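Local coordinates for exodeoxyribonuclease 10 (Escherichia coli, PDB 4FZX), which degrades single-stranded and double-stranded DNA from the 3' end as a magnesium-dependent exonuclease of the DnaQ (DEDDh) family, at residues I68-A82 with L89-K101. Numbering follows the deposited sequence.
With nucleotides of chain A.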
loop_
_atom_site.group_PDB
_atom_site.type_symbol
_atom_site.label_atom_id
_atom_site.label_comp_id
_atom_site.label_asym_id
_atom_site.label_seq_id
_atom_site.Cartn_x
_atom_site.Cartn_y
_atom_site.Cartn_z
ATOM N N ILE C 68 17.428 9.291 -40.040
ATOM C CA ILE C 68 17.061 9.657 -38.669
ATOM C C ILE C 68 17.078 11.165 -38.362
ATOM O O ILE C 68 16.203 11.652 -37.640
ATOM C CB ILE C 68 17.817 8.823 -37.596
ATOM C CG1 ILE C 68 17.036 8.817 -36.282
ATOM C CG2 ILE C 68 19.231 9.324 -37.392
ATOM C CD1 ILE C 68 15.623 8.240 -36.409
ATOM N N PRO C 69 17.999 11.929 -38.991
ATOM C CA PRO C 69 18.032 13.359 -38.638
ATOM C C PRO C 69 16.753 14.120 -38.977
ATOM O O PRO C 69 16.442 15.099 -38.313
ATOM C CB PRO C 69 19.227 13.900 -39.436
ATOM C CG PRO C 69 20.083 12.669 -39.703
ATOM C CD PRO C 69 19.079 11.571 -39.925
ATOM N N HIS C 70 15.957 13.606 -39.909
ATOM C CA HIS C 70 14.680 14.244 -40.273
ATOM C C HIS C 70 13.648 14.188 -39.166
ATOM O O HIS C 70 12.690 14.959 -39.157
ATOM C CB HIS C 70 14.103 13.602 -41.529
ATOM C CG HIS C 70 14.994 13.715 -42.723
ATOM N ND1 HIS C 70 15.359 12.628 -43.484
ATOM C CD2 HIS C 70 15.618 14.786 -43.271
ATOM C CE1 HIS C 70 16.173 13.019 -44.446
ATOM N NE2 HIS C 70 16.346 14.326 -44.339
ATOM N N TYR C 71 13.882 13.307 -38.206
ATOM C CA TYR C 71 12.990 13.117 -37.072
ATOM C C TYR C 71 13.429 13.895 -35.830
ATOM O O TYR C 71 12.665 13.987 -34.847
ATOM C CB TYR C 71 12.851 11.614 -36.766
ATOM C CG TYR C 71 12.202 10.863 -37.917
ATOM C CD1 TYR C 71 10.820 10.695 -37.971
ATOM C CD2 TYR C 71 12.956 10.452 -39.017
ATOM C CE1 TYR C 71 10.204 10.083 -39.085
ATOM C CE2 TYR C 71 12.358 9.853 -40.132
ATOM C CZ TYR C 71 10.979 9.660 -40.149
ATOM O OH TYR C 71 10.388 9.063 -41.239
ATOM N N TYR C 72 14.623 14.498 -35.883
ATOM C CA TYR C 72 15.043 15.459 -34.840
ATOM C C TYR C 72 14.095 16.644 -34.762
ATOM O O TYR C 72 13.345 16.925 -35.708
ATOM C CB TYR C 72 16.477 15.970 -35.072
ATOM C CG TYR C 72 17.546 14.899 -35.043
ATOM C CD1 TYR C 72 17.330 13.692 -34.397
ATOM C CD2 TYR C 72 18.781 15.110 -35.638
ATOM C CE1 TYR C 72 18.283 12.685 -34.414
ATOM C CE2 TYR C 72 19.760 14.113 -35.638
ATOM C CZ TYR C 72 19.496 12.903 -35.028
ATOM O OH TYR C 72 20.459 11.918 -34.999
ATOM N N GLY C 73 14.088 17.312 -33.615
ATOM C CA GLY C 73 13.406 18.613 -33.493
ATOM C C GLY C 73 12.222 18.625 -32.543
ATOM O O GLY C 73 11.365 19.510 -32.637
ATOM N N SER C 74 12.142 17.622 -31.657
ATOM C CA SER C 74 11.055 17.536 -30.682
ATOM C C SER C 74 11.611 17.371 -29.268
ATOM O O SER C 74 12.622 16.685 -29.063
ATOM C CB SER C 74 10.140 16.351 -31.029
ATOM O OG SER C 74 8.927 16.360 -30.280
ATOM N N GLU C 75 10.923 17.937 -28.284
ATOM C CA GLU C 75 11.260 17.682 -26.880
ATOM C C GLU C 75 10.751 16.309 -26.389
ATOM O O GLU C 75 11.328 15.703 -25.465
ATOM C CB GLU C 75 10.703 18.804 -25.997
ATOM C CG GLU C 75 11.153 20.220 -26.433
ATOM C CD GLU C 75 12.618 20.500 -26.108
ATOM O OE1 GLU C 75 13.501 20.231 -26.962
ATOM O OE2 GLU C 75 12.887 20.973 -24.986
ATOM N N TRP C 76 9.691 15.824 -27.036
ATOM C CA TRP C 76 8.974 14.632 -26.599
ATOM C C TRP C 76 8.815 13.632 -27.740
ATOM O O TRP C 76 8.266 13.954 -28.798
ATOM C CB TRP C 76 7.590 15.010 -26.071
ATOM C CG TRP C 76 7.610 16.084 -25.037
ATOM C CD1 TRP C 76 7.160 17.369 -25.180
ATOM C CD2 TRP C 76 8.065 15.966 -23.684
ATOM N NE1 TRP C 76 7.344 18.064 -24.013
ATOM C CE2 TRP C 76 7.901 17.230 -23.079
ATOM C CE3 TRP C 76 8.659 14.937 -22.947
ATOM C CZ2 TRP C 76 8.265 17.479 -21.748
ATOM C CZ3 TRP C 76 9.022 15.187 -21.626
ATOM C CH2 TRP C 76 8.822 16.446 -21.042
ATOM N N TYR C 77 9.307 12.422 -27.529
ATOM C CA TYR C 77 9.043 11.335 -28.464
ATOM C C TYR C 77 8.151 10.316 -27.791
ATOM O O TYR C 77 8.372 9.960 -26.620
ATOM C CB TYR C 77 10.345 10.685 -28.907
ATOM C CG TYR C 77 11.153 11.591 -29.777
ATOM C CD1 TYR C 77 10.983 11.586 -31.153
ATOM C CD2 TYR C 77 12.008 12.538 -29.220
ATOM C CE1 TYR C 77 11.645 12.496 -31.954
ATOM C CE2 TYR C 77 12.684 13.443 -30.014
ATOM C CZ TYR C 77 12.481 13.434 -31.377
ATOM O OH TYR C 77 13.190 14.293 -32.176
ATOM N N VAL C 78 7.100 9.920 -28.499
ATOM C CA VAL C 78 6.070 9.057 -27.938
ATOM C C VAL C 78 6.055 7.753 -28.754
ATOM O O VAL C 78 6.110 7.780 -29.987
ATOM C CB VAL C 78 4.660 9.726 -28.002
ATOM C CG1 VAL C 78 3.600 8.817 -27.394
ATOM C CG2 VAL C 78 4.655 11.106 -27.286
ATOM N N ALA C 79 6.017 6.619 -28.073
ATOM C CA ALA C 79 5.926 5.350 -28.764
ATOM C C ALA C 79 5.162 4.369 -27.916
ATOM O O ALA C 79 5.108 4.514 -26.699
ATOM C CB ALA C 79 7.320 4.808 -29.101
ATOM N N HIS C 80 4.539 3.380 -28.561
ATOM C CA HIS C 80 3.854 2.338 -27.823
ATOM C C HIS C 80 4.805 1.217 -27.431
ATOM O O HIS C 80 5.233 0.434 -28.269
ATOM C CB HIS C 80 2.656 1.805 -28.603
ATOM C CG HIS C 80 1.720 0.987 -27.767
ATOM N ND1 HIS C 80 0.807 1.560 -26.908
ATOM C CD2 HIS C 80 1.667 -0.349 -27.537
ATOM C CE1 HIS C 80 0.182 0.608 -26.239
ATOM N NE2 HIS C 80 0.705 -0.557 -26.582
ATOM N N ASN C 81 5.110 1.129 -26.142
ATOM C CA ASN C 81 6.307 0.410 -25.667
ATOM C C ASN C 81 7.611 1.058 -26.127
ATOM O O ASN C 81 8.375 0.471 -26.898
ATOM C CB ASN C 81 6.294 -1.066 -26.061
ATOM C CG ASN C 81 7.240 -1.913 -25.185
ATOM O OD1 ASN C 81 7.653 -1.481 -24.107
ATOM N ND2 ASN C 81 7.572 -3.105 -25.643
ATOM N N ALA C 82 7.845 2.274 -25.647
ATOM C CA ALA C 82 8.931 3.127 -26.126
ATOM C C ALA C 82 10.306 2.518 -25.826
ATOM O O ALA C 82 11.278 2.820 -26.489
ATOM C CB ALA C 82 8.810 4.510 -25.500
ATOM N N LEU C 89 16.470 2.244 -32.284
ATOM C CA LEU C 89 16.791 3.464 -33.009
ATOM C C LEU C 89 18.120 4.037 -32.503
ATOM O O LEU C 89 18.492 3.812 -31.346
ATOM C CB LEU C 89 15.680 4.491 -32.791
ATOM C CG LEU C 89 14.571 4.728 -33.823
ATOM C CD1 LEU C 89 14.490 3.690 -34.913
ATOM C CD2 LEU C 89 13.212 4.954 -33.157
ATOM N N PRO C 90 18.799 4.845 -33.344
ATOM C CA PRO C 90 19.884 5.720 -32.853
ATOM C C PRO C 90 19.374 6.676 -31.782
ATOM O O PRO C 90 18.171 6.955 -31.722
ATOM C CB PRO C 90 20.293 6.522 -34.103
ATOM C CG PRO C 90 19.638 5.826 -35.277
ATOM C CD PRO C 90 18.404 5.177 -34.725
ATOM N N GLU C 91 20.275 7.158 -30.933
ATOM C CA GLU C 91 19.898 8.058 -29.843
ATOM C C GLU C 91 19.075 9.246 -30.341
ATOM O O GLU C 91 19.463 9.910 -31.287
ATOM C CB GLU C 91 21.143 8.557 -29.098
ATOM C CG GLU C 91 20.820 9.451 -27.900
ATOM C CD GLU C 91 22.054 9.801 -27.065
ATOM O OE1 GLU C 91 22.337 11.010 -26.886
ATOM O OE2 GLU C 91 22.737 8.868 -26.586
HETATM N N MSE C 92 17.954 9.520 -29.679
HETATM C CA MSE C 92 17.093 10.659 -30.036
HETATM C C MSE C 92 17.294 11.823 -29.053
HETATM O O MSE C 92 17.639 11.595 -27.887
HETATM C CB MSE C 92 15.615 10.235 -30.045
HETATM C CG MSE C 92 15.297 9.069 -30.976
HETATM SE SE MSE C 92 15.779 9.477 -32.825
HETATM C CE MSE C 92 14.464 10.855 -33.189
ATOM N N PRO C 93 17.077 13.069 -29.524
ATOM C CA PRO C 93 17.395 14.283 -28.762
ATOM C C PRO C 93 16.382 14.664 -27.683
ATOM O O PRO C 93 16.536 15.696 -27.052
ATOM C CB PRO C 93 17.412 15.378 -29.836
ATOM C CG PRO C 93 16.567 14.857 -30.919
ATOM C CD PRO C 93 16.827 13.379 -30.940
ATOM N N GLY C 94 15.332 13.883 -27.497
ATOM C CA GLY C 94 14.249 14.327 -26.610
ATOM C C GLY C 94 14.058 13.440 -25.401
ATOM O O GLY C 94 14.977 12.754 -24.974
ATOM N N GLU C 95 12.862 13.472 -24.836
ATOM C CA GLU C 95 12.494 12.571 -23.745
ATOM C C GLU C 95 11.373 11.636 -24.231
ATOM O O GLU C 95 10.548 12.021 -25.051
ATOM C CB GLU C 95 12.018 13.388 -22.533
ATOM C CG GLU C 95 12.356 12.780 -21.180
ATOM C CD GLU C 95 13.830 12.949 -20.805
ATOM O OE1 GLU C 95 14.338 12.123 -20.017
ATOM O OE2 GLU C 95 14.481 13.892 -21.314
ATOM N N TRP C 96 11.363 10.408 -23.732
ATOM C CA TRP C 96 10.439 9.408 -24.222
ATOM C C TRP C 96 9.183 9.328 -23.375
ATOM O O TRP C 96 9.227 9.439 -22.139
ATOM C CB TRP C 96 11.100 8.039 -24.304
ATOM C CG TRP C 96 12.037 7.897 -25.447
ATOM C CD1 TRP C 96 13.392 8.104 -25.427
ATOM C CD2 TRP C 96 11.709 7.507 -26.791
ATOM N NE1 TRP C 96 13.922 7.859 -26.671
ATOM C CE2 TRP C 96 12.909 7.521 -27.534
ATOM C CE3 TRP C 96 10.516 7.159 -27.442
ATOM C CZ2 TRP C 96 12.956 7.168 -28.884
ATOM C CZ3 TRP C 96 10.560 6.840 -28.794
ATOM C CH2 TRP C 96 11.772 6.822 -29.493
ATOM N N ILE C 97 8.059 9.147 -24.055
ATOM C CA ILE C 97 6.800 8.839 -23.405
ATOM C C ILE C 97 6.270 7.517 -23.953
ATOM O O ILE C 97 6.308 7.271 -25.168
ATOM C CB ILE C 97 5.788 9.964 -23.616
ATOM C CG1 ILE C 97 6.188 11.183 -22.771
ATOM C CG2 ILE C 97 4.383 9.506 -23.267
ATOM C CD1 ILE C 97 5.526 12.494 -23.210
ATOM N N CYS C 98 5.874 6.626 -23.050
ATOM C CA CYS C 98 5.354 5.326 -23.455
ATOM C C CYS C 98 3.838 5.241 -23.269
ATOM O O CYS C 98 3.352 5.333 -22.157
ATOM C CB CYS C 98 6.039 4.214 -22.669
ATOM S SG CYS C 98 5.533 2.574 -23.205
ATOM N N THR C 99 3.094 5.083 -24.360
ATOM C CA THR C 99 1.637 4.969 -24.258
ATOM C C THR C 99 1.185 3.645 -23.663
ATOM O O THR C 99 0.071 3.535 -23.151
ATOM C CB THR C 99 0.927 5.199 -25.585
ATOM O OG1 THR C 99 1.532 4.405 -26.617
ATOM C CG2 THR C 99 0.954 6.675 -25.957
HETATM N N MSE C 100 2.072 2.663 -23.663
HETATM C CA MSE C 100 1.769 1.387 -23.039
HETATM C C MSE C 100 1.742 1.513 -21.530
HETATM O O MSE C 100 0.796 1.085 -20.873
HETATM C CB MSE C 100 2.782 0.321 -23.456
HETATM C CG MSE C 100 2.401 -1.067 -22.990
HETATM SE SE MSE C 100 3.844 -2.358 -23.287
HETATM C CE MSE C 100 3.530 -2.624 -25.172
ATOM N N LYS C 101 2.800 2.087 -20.979
ATOM C CA LYS C 101 2.842 2.364 -19.562
ATOM C C LYS C 101 1.678 3.258 -19.188
ATOM O O LYS C 101 1.071 3.078 -18.142
ATOM C CB LYS C 101 4.161 3.033 -19.183
ATOM C CG LYS C 101 5.341 2.080 -19.187
ATOM C CD LYS C 101 6.661 2.817 -19.066
ATOM C CE LYS C 101 7.738 1.914 -18.499
ATOM N NZ LYS C 101 7.701 1.869 -16.999
ATOM P P DG A 15 0.447 -8.961 -24.942
ATOM O OP1 DG A 15 -0.929 -8.510 -25.194
ATOM O OP2 DG A 15 0.933 -10.193 -25.601
ATOM O "O5'" DG A 15 1.434 -7.763 -25.327
ATOM C "C5'" DG A 15 1.152 -6.445 -24.875
ATOM C "C4'" DG A 15 2.352 -5.545 -25.098
ATOM O "O4'" DG A 15 3.429 -5.895 -24.188
ATOM C "C3'" DG A 15 2.953 -5.620 -26.492
ATOM O "O3'" DG A 15 2.322 -4.640 -27.287
ATOM C "C2'" DG A 15 4.413 -5.263 -26.252
ATOM C "C1'" DG A 15 4.676 -5.786 -24.843
ATOM N N9 DG A 15 5.250 -7.121 -24.842
ATOM C C8 DG A 15 4.612 -8.277 -25.207
ATOM N N7 DG A 15 5.363 -9.339 -25.066
ATOM C C5 DG A 15 6.561 -8.848 -24.565
ATOM C C6 DG A 15 7.741 -9.545 -24.237
ATOM O O6 DG A 15 7.933 -10.770 -24.308
ATOM N N1 DG A 15 8.746 -8.685 -23.778
ATOM C C2 DG A 15 8.596 -7.307 -23.655
ATOM N N2 DG A 15 9.676 -6.619 -23.225
ATOM N N3 DG A 15 7.476 -6.649 -23.981
ATOM C C4 DG A 15 6.511 -7.486 -24.420
ATOM P P DA A 16 2.434 -4.720 -28.863
ATOM O OP1 DA A 16 1.680 -3.542 -29.336
ATOM O OP2 DA A 16 2.118 -6.110 -29.301
ATOM O "O5'" DA A 16 3.990 -4.443 -29.147
ATOM C "C5'" DA A 16 4.564 -3.180 -28.878
ATOM C "C4'" DA A 16 6.012 -3.149 -29.357
ATOM O "O4'" DA A 16 6.839 -3.861 -28.392
ATOM C "C3'" DA A 16 6.262 -3.848 -30.699
ATOM O "O3'" DA A 16 6.140 -2.904 -31.792
ATOM C "C2'" DA A 16 7.693 -4.374 -30.544
ATOM C "C1'" DA A 16 7.769 -4.678 -29.053
ATOM N N9 DA A 16 7.463 -6.062 -28.779
ATOM C C8 DA A 16 6.382 -6.769 -29.192
ATOM N N7 DA A 16 6.430 -8.035 -28.867
ATOM C C5 DA A 16 7.620 -8.152 -28.188
ATOM C C6 DA A 16 8.256 -9.255 -27.607
ATOM N N6 DA A 16 7.734 -10.485 -27.594
ATOM N N1 DA A 16 9.460 -9.043 -27.053
ATOM C C2 DA A 16 9.981 -7.802 -27.085
ATOM N N3 DA A 16 9.479 -6.685 -27.617
ATOM C C4 DA A 16 8.280 -6.948 -28.149
#
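P90 CG rests against I68 CG1, which also meets SE of selenomethionine M92 at 3.7 Å. Bent at chi2 and chi3, M92 brings CE to 3.5 Å from Y77 CE1, a Met-aromatic contact with SE farther off above the ring face. The P93 side chain runs crosswise to those of Y72 and Y77, CD near Y72 CD1 and CG near Y77 OH. Y77 OH donates to Y71 O (2.7 Å); an alanine in place of Y77 would probably leave M92 and P93 facing a gap and Y71 O without this donor. From E95 a parallel ladder begins: E95 N and I97 N donate hydrogen bonds to E75 O and Y77 O, Y77 N and A79 N to E95 O and I97 O, and T99 N to A79 O. W96 offers a ring face to Y77 CB. C98 SG accepts from A82 N (3.4 Å) and caps the next helix through K101 N. T99 OG1 shares a hydrogen bond with H80 ND1, and M100 CB lies over the imidazole, whose NE2 is hydrogen-bonded to Y112 O. N81 ND2 donates to O4' of DA16 of chain A. Strand 76-79, helix 82-88 and strand 95-98 form a beta-alpha-beta unit of the RNase H-like exonuclease fold, strand 76-79 leading at its C-terminal end to the DNA.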